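Local atomic coordinates of aminopeptidase (Aneurinibacillus sp., PDB entry 2EK8), a protein that probably acts as a zinc-dependent aminopeptidase of family M28, removing amino acids from the N-terminal ends of peptides. Residues A[7-12]-A[253-258]; A[209-214]-A[261-266]. One frame throughout, in Å; residues are numbered along the deposited sequence.

Contact 1 (A[7-12]-A[253-258]); sequences HQITKR and RVMSKL
Arg-12 reaches Lys-257 and Leu-258 through a side chain whose CG stands beside its own backbone N (chi1 -66°) and which then runs extended as far as NE. Leu-258 has the same kind of first torsion (chi1 -54°), with CG opposite its carbonyl carbon, and this brings CD2 over one face of the Arg-12 guanidinium, 3.7 Å from NH1 of Arg-12. Its other methyl, CD1, rests on CB of Gln-8. NE of Arg-12 lies 3.7 Å from CB of Lys-257, and the two side chains diverge from there.

The guanidinium is held from within the 7-12 segment. NH1 of Arg-12 gives a hydrogen bond of 2.8 Å to O of Gln-8, on a lone pair and in the guanidinium plane, and a second one to OE1 of Gln-8, tilted from the amide plane. Two acceptors on one nitrogen fix the rotation of the group and so present its face to the leucine. OE1 in turn touches CD2 of Leu-258 at 3.5 Å. Nearer the helix, CG2 of Val-254 rests on the backbone of Arg-12, 3.8 Å from its O, while CG1 faces CA of Ile-9 at 4.2 Å. That same Arg-12 O has NH2 of Arg-253 at 2.8 Å near the guanidinium edge, but the angle is too poor for a hydrogen bond; the charge of Arg-253 is paired with Glu-250.

The contact lies beside bound zinc: the side chain of Ile-9 is about 4 Å from that of the zinc ligand Thr-13. The short helix 6-10 near the N terminus thus leans on the C-terminal end of the M28 helix 238-255 and the type I turn Met-255 to Leu-258, and Tyr-397 of helix 382-400 touches Gln-8, Ile-9 and Leu-258.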
# COMPACT_ATOMS: atom_id res chain seq x y z
N HIS A 7 9.86 25.49 -15.01
CA HIS A 7 9.61 25.35 -16.44
C HIS A 7 10.39 24.20 -17.08
O HIS A 7 9.92 23.59 -18.03
CB HIS A 7 9.89 26.68 -17.15
CG HIS A 7 8.86 27.73 -16.89
ND1 HIS A 7 8.99 29.04 -17.30
CD2 HIS A 7 7.66 27.66 -16.27
CE1 HIS A 7 7.92 29.73 -16.95
NE2 HIS A 7 7.10 28.91 -16.32
N GLN A 8 11.57 23.89 -16.54
CA GLN A 8 12.36 22.79 -17.09
C GLN A 8 11.58 21.48 -16.94
O GLN A 8 11.72 20.56 -17.75
CB GLN A 8 13.70 22.67 -16.36
CG GLN A 8 14.69 23.79 -16.67
CD GLN A 8 14.94 23.97 -18.16
OE1 GLN A 8 14.94 23.01 -18.92
NE2 GLN A 8 15.16 25.21 -18.57
N ILE A 9 10.74 21.41 -15.91
CA ILE A 9 9.92 20.23 -15.66
C ILE A 9 8.57 20.34 -16.38
O ILE A 9 8.23 19.49 -17.21
CB ILE A 9 9.61 20.06 -14.14
CG1 ILE A 9 10.91 20.01 -13.33
CG2 ILE A 9 8.82 18.78 -13.90
CD1 ILE A 9 11.56 21.37 -13.18
N THR A 10 7.83 21.39 -16.07
CA THR A 10 6.50 21.59 -16.64
C THR A 10 6.41 21.63 -18.16
O THR A 10 5.36 21.31 -18.72
CB THR A 10 5.81 22.85 -16.04
OG1 THR A 10 6.51 24.04 -16.45
CG2 THR A 10 5.81 22.78 -14.52
N LYS A 11 7.49 22.01 -18.84
CA LYS A 11 7.44 22.04 -20.29
C LYS A 11 7.74 20.67 -20.90
O LYS A 11 7.58 20.47 -22.11
CB LYS A 11 8.42 23.09 -20.86
CG LYS A 11 9.88 22.68 -20.89
CD LYS A 11 10.67 23.64 -21.78
CE LYS A 11 12.13 23.25 -21.92
NZ LYS A 11 12.91 23.54 -20.69
N ARG A 12 8.15 19.73 -20.06
CA ARG A 12 8.50 18.39 -20.52
C ARG A 12 7.60 17.23 -20.07
O ARG A 12 7.69 16.13 -20.60
CB ARG A 12 9.94 18.05 -20.12
CG ARG A 12 11.00 18.90 -20.79
CD ARG A 12 12.38 18.31 -20.51
NE ARG A 12 13.43 18.97 -21.28
CZ ARG A 12 13.96 20.15 -20.98
NH1 ARG A 12 13.55 20.82 -19.91
NH2 ARG A 12 14.91 20.66 -21.76
N ARG A 253 12.22 10.16 -17.22
CA ARG A 253 12.50 10.60 -18.58
C ARG A 253 12.81 12.09 -18.58
O ARG A 253 13.79 12.54 -19.19
CB ARG A 253 11.30 10.33 -19.50
CG ARG A 253 11.59 10.51 -20.99
CD ARG A 253 10.31 10.48 -21.82
NE ARG A 253 9.50 11.67 -21.58
CZ ARG A 253 9.78 12.87 -22.07
NH1 ARG A 253 10.86 13.04 -22.84
NH2 ARG A 253 9.01 13.91 -21.78
N VAL A 254 11.99 12.87 -17.88
CA VAL A 254 12.19 14.32 -17.80
C VAL A 254 13.57 14.66 -17.22
O VAL A 254 14.29 15.48 -17.78
CB VAL A 254 11.09 14.99 -16.93
CG1 VAL A 254 11.44 16.44 -16.66
CG2 VAL A 254 9.75 14.91 -17.64
N MET A 255 13.93 14.02 -16.12
CA MET A 255 15.21 14.29 -15.47
C MET A 255 16.42 13.89 -16.31
O MET A 255 17.50 14.47 -16.15
CB MET A 255 15.28 13.58 -14.11
CG MET A 255 14.29 14.10 -13.09
SD MET A 255 14.45 15.88 -12.76
CE MET A 255 12.84 16.20 -12.02
N SER A 256 16.24 12.92 -17.21
CA SER A 256 17.35 12.48 -18.07
C SER A 256 17.76 13.59 -19.03
O SER A 256 18.84 13.54 -19.63
CB SER A 256 16.95 11.24 -18.87
OG SER A 256 16.09 11.57 -19.95
N LYS A 257 16.91 14.60 -19.18
CA LYS A 257 17.19 15.71 -20.08
C LYS A 257 17.83 16.88 -19.35
O LYS A 257 18.10 17.92 -19.95
CB LYS A 257 15.90 16.22 -20.73
CG LYS A 257 14.97 15.14 -21.26
CD LYS A 257 15.55 14.39 -22.44
CE LYS A 257 14.53 13.42 -23.01
NZ LYS A 257 15.04 12.71 -24.21
N LEU A 258 18.07 16.72 -18.05
CA LEU A 258 18.62 17.81 -17.26
C LEU A 258 19.85 17.45 -16.43
O LEU A 258 20.07 16.29 -16.09
CB LEU A 258 17.53 18.36 -16.33
CG LEU A 258 16.23 18.79 -17.02
CD1 LEU A 258 15.10 18.89 -16.00
CD2 LEU A 258 16.44 20.11 -17.72

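Contact 2 (A[209-214]-A[261-266]); sequences TKKPDA and DTELRF. With IPA (isopropyl alcohol), chain H.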
# COMPACT_ATOMS: atom_id res chain seq x y z
N THR A 209 18.75 4.47 -11.48
CA THR A 209 19.48 5.55 -10.84
C THR A 209 20.20 6.51 -11.77
O THR A 209 20.87 6.09 -12.71
CB THR A 209 20.51 4.97 -9.85
OG1 THR A 209 19.85 4.14 -8.89
CG2 THR A 209 21.24 6.09 -9.12
N LYS A 210 20.05 7.80 -11.48
CA LYS A 210 20.72 8.85 -12.24
C LYS A 210 21.75 9.44 -11.30
O LYS A 210 21.40 10.07 -10.30
CB LYS A 210 19.74 9.94 -12.67
CG LYS A 210 20.39 11.05 -13.50
CD LYS A 210 19.39 12.14 -13.88
CE LYS A 210 19.94 13.07 -14.97
NZ LYS A 210 21.12 13.87 -14.56
N LYS A 211 23.02 9.20 -11.60
CA LYS A 211 24.09 9.74 -10.76
C LYS A 211 24.21 11.22 -11.05
O LYS A 211 23.92 11.67 -12.17
CB LYS A 211 25.41 9.04 -11.08
CG LYS A 211 25.52 7.62 -10.52
CD LYS A 211 25.52 7.63 -8.99
CE LYS A 211 25.80 6.25 -8.42
NZ LYS A 211 24.75 5.25 -8.79
N PRO A 212 24.61 12.02 -10.05
CA PRO A 212 24.75 13.46 -10.29
C PRO A 212 25.79 13.69 -11.38
O PRO A 212 26.79 12.98 -11.45
CB PRO A 212 25.19 14.00 -8.92
CG PRO A 212 25.86 12.82 -8.27
CD PRO A 212 24.97 11.67 -8.67
N ASP A 213 25.53 14.66 -12.26
CA ASP A 213 26.44 14.93 -13.36
C ASP A 213 26.79 16.40 -13.52
O ASP A 213 27.28 16.82 -14.57
CB ASP A 213 25.84 14.39 -14.66
CG ASP A 213 24.54 15.08 -15.04
OD1 ASP A 213 23.87 15.63 -14.14
OD2 ASP A 213 24.19 15.07 -16.24
N ALA A 214 26.55 17.18 -12.47
CA ALA A 214 26.88 18.60 -12.52
C ALA A 214 28.39 18.68 -12.67
O ALA A 214 28.91 18.80 -13.79
CB ALA A 214 26.43 19.29 -11.24
N ASP A 261 22.60 17.70 -9.49
CA ASP A 261 23.71 17.60 -8.55
C ASP A 261 23.30 16.74 -7.37
O ASP A 261 23.96 16.72 -6.33
CB ASP A 261 24.14 18.99 -8.07
CG ASP A 261 23.06 19.69 -7.29
OD1 ASP A 261 21.98 19.09 -7.06
OD2 ASP A 261 23.29 20.85 -6.90
N THR A 262 22.20 16.01 -7.55
CA THR A 262 21.67 15.13 -6.52
C THR A 262 21.31 13.79 -7.16
O THR A 262 20.62 13.74 -8.17
CB THR A 262 20.39 15.73 -5.89
OG1 THR A 262 20.71 16.98 -5.27
CG2 THR A 262 19.80 14.78 -4.85
N GLU A 263 21.80 12.70 -6.57
CA GLU A 263 21.51 11.37 -7.09
C GLU A 263 20.01 11.12 -7.00
O GLU A 263 19.40 11.35 -5.96
CB GLU A 263 22.27 10.31 -6.29
CG GLU A 263 22.00 8.87 -6.73
CD GLU A 263 22.89 7.87 -6.01
OE1 GLU A 263 24.08 8.18 -5.79
OE2 GLU A 263 22.41 6.76 -5.67
N LEU A 264 19.42 10.64 -8.09
CA LEU A 264 17.99 10.35 -8.10
C LEU A 264 17.75 8.87 -8.35
O LEU A 264 18.29 8.29 -9.29
CB LEU A 264 17.28 11.17 -9.19
CG LEU A 264 17.32 12.70 -9.03
CD1 LEU A 264 16.53 13.32 -10.17
CD2 LEU A 264 16.73 13.11 -7.68
N ARG A 265 16.94 8.27 -7.48
CA ARG A 265 16.62 6.86 -7.61
C ARG A 265 15.13 6.72 -7.84
O ARG A 265 14.33 7.02 -6.95
CB ARG A 265 17.01 6.10 -6.34
CG ARG A 265 18.48 6.21 -6.00
CD ARG A 265 18.85 5.33 -4.81
NE ARG A 265 20.28 5.46 -4.53
CZ ARG A 265 20.94 4.75 -3.62
NH1 ARG A 265 20.31 3.84 -2.89
NH2 ARG A 265 22.24 4.94 -3.47
N PHE A 266 14.76 6.28 -9.04
CA PHE A 266 13.37 6.08 -9.42
C PHE A 266 13.10 4.59 -9.23
O PHE A 266 13.75 3.75 -9.84
CB PHE A 266 13.17 6.47 -10.89
CG PHE A 266 13.42 7.93 -11.16
CD1 PHE A 266 12.40 8.86 -10.99
CD2 PHE A 266 14.68 8.38 -11.55
CE1 PHE A 266 12.63 10.22 -11.20
CE2 PHE A 266 14.92 9.73 -11.77
CZ PHE A 266 13.89 10.65 -11.60
C1 IPA H . 20.79 21.29 -5.73
C2 IPA H . 21.46 20.57 -4.55
C3 IPA H . 20.75 20.93 -3.30
O2 IPA H . 21.35 19.16 -4.73
O HOH W 1 20.76 12.79 -10.51
O HOH W 2 23.47 4.30 -6.46
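The side chain of Glu-263 runs past Pro-212, Thr-209 and Lys-211, and each of its atoms finds a partner. CB lies 3.8 Å from CD of the proline ring. CG, opposite the backbone N (chi1 178°), packs on the methyl CG2 of Thr-209 at 3.7 Å. CD touches both that methyl and CD of Lys-211, which lie toward one side of it; the same lysine CD is 3.6 Å from OE1 of Glu-263. OE2 of Glu-263 takes both NE and NH2 of Arg-265, the NE bond being 2.7 Å; the two nitrogens grip this one oxygen side-on, from the same face of the carboxylate plane. Water 2 donates to OE2 as well and accepts from NZ of Lys-211.

Beneath these side chains the backbones run antiparallel. Lys-210 and Leu-264 form a hydrogen-bonded pair, N of Lys-210 to O of Leu-264 at 2.9 Å with an N-H...O angle of 172°, and the return bond is nearly as straight. Beyond this last direct bond between the segments, water 1 bridges O of Lys-210 and O of Thr-262.

With an alanine at Glu-263, NE of Arg-265 would probably lose its carboxylate partner, the salt bridge to Glu-290 notwithstanding, and the Thr-209 methyl and Lys-211 chain their contact with the acid's arm. Gripped by Arg-265 and linked through a water to Lys-211, the carboxylate is likely to stay ionised.

In the fold
From the N terminus, helix 6-10 and the residues after it meet the end of helix 238-255, so contact 1 closes a loop of 240 residues that takes in the PA domain and the first part of the peptidase domain. Contact 2 starts inside that loop, where the long strand 188-210 ends, and closes a much shorter one around strand 222-228 and helix 238-255 by pairing with strand 263-269. Since 253-258 lies between 209-214 and 261-266, the two contacts cross rather than nest. They touch directly: NZ of Lys-210 makes a probable hydrogen bond to O of Leu-258 and another bond to OG1 of Thr-260, and Met-255 packs on Leu-264 and Phe-266, tying helix end to strand.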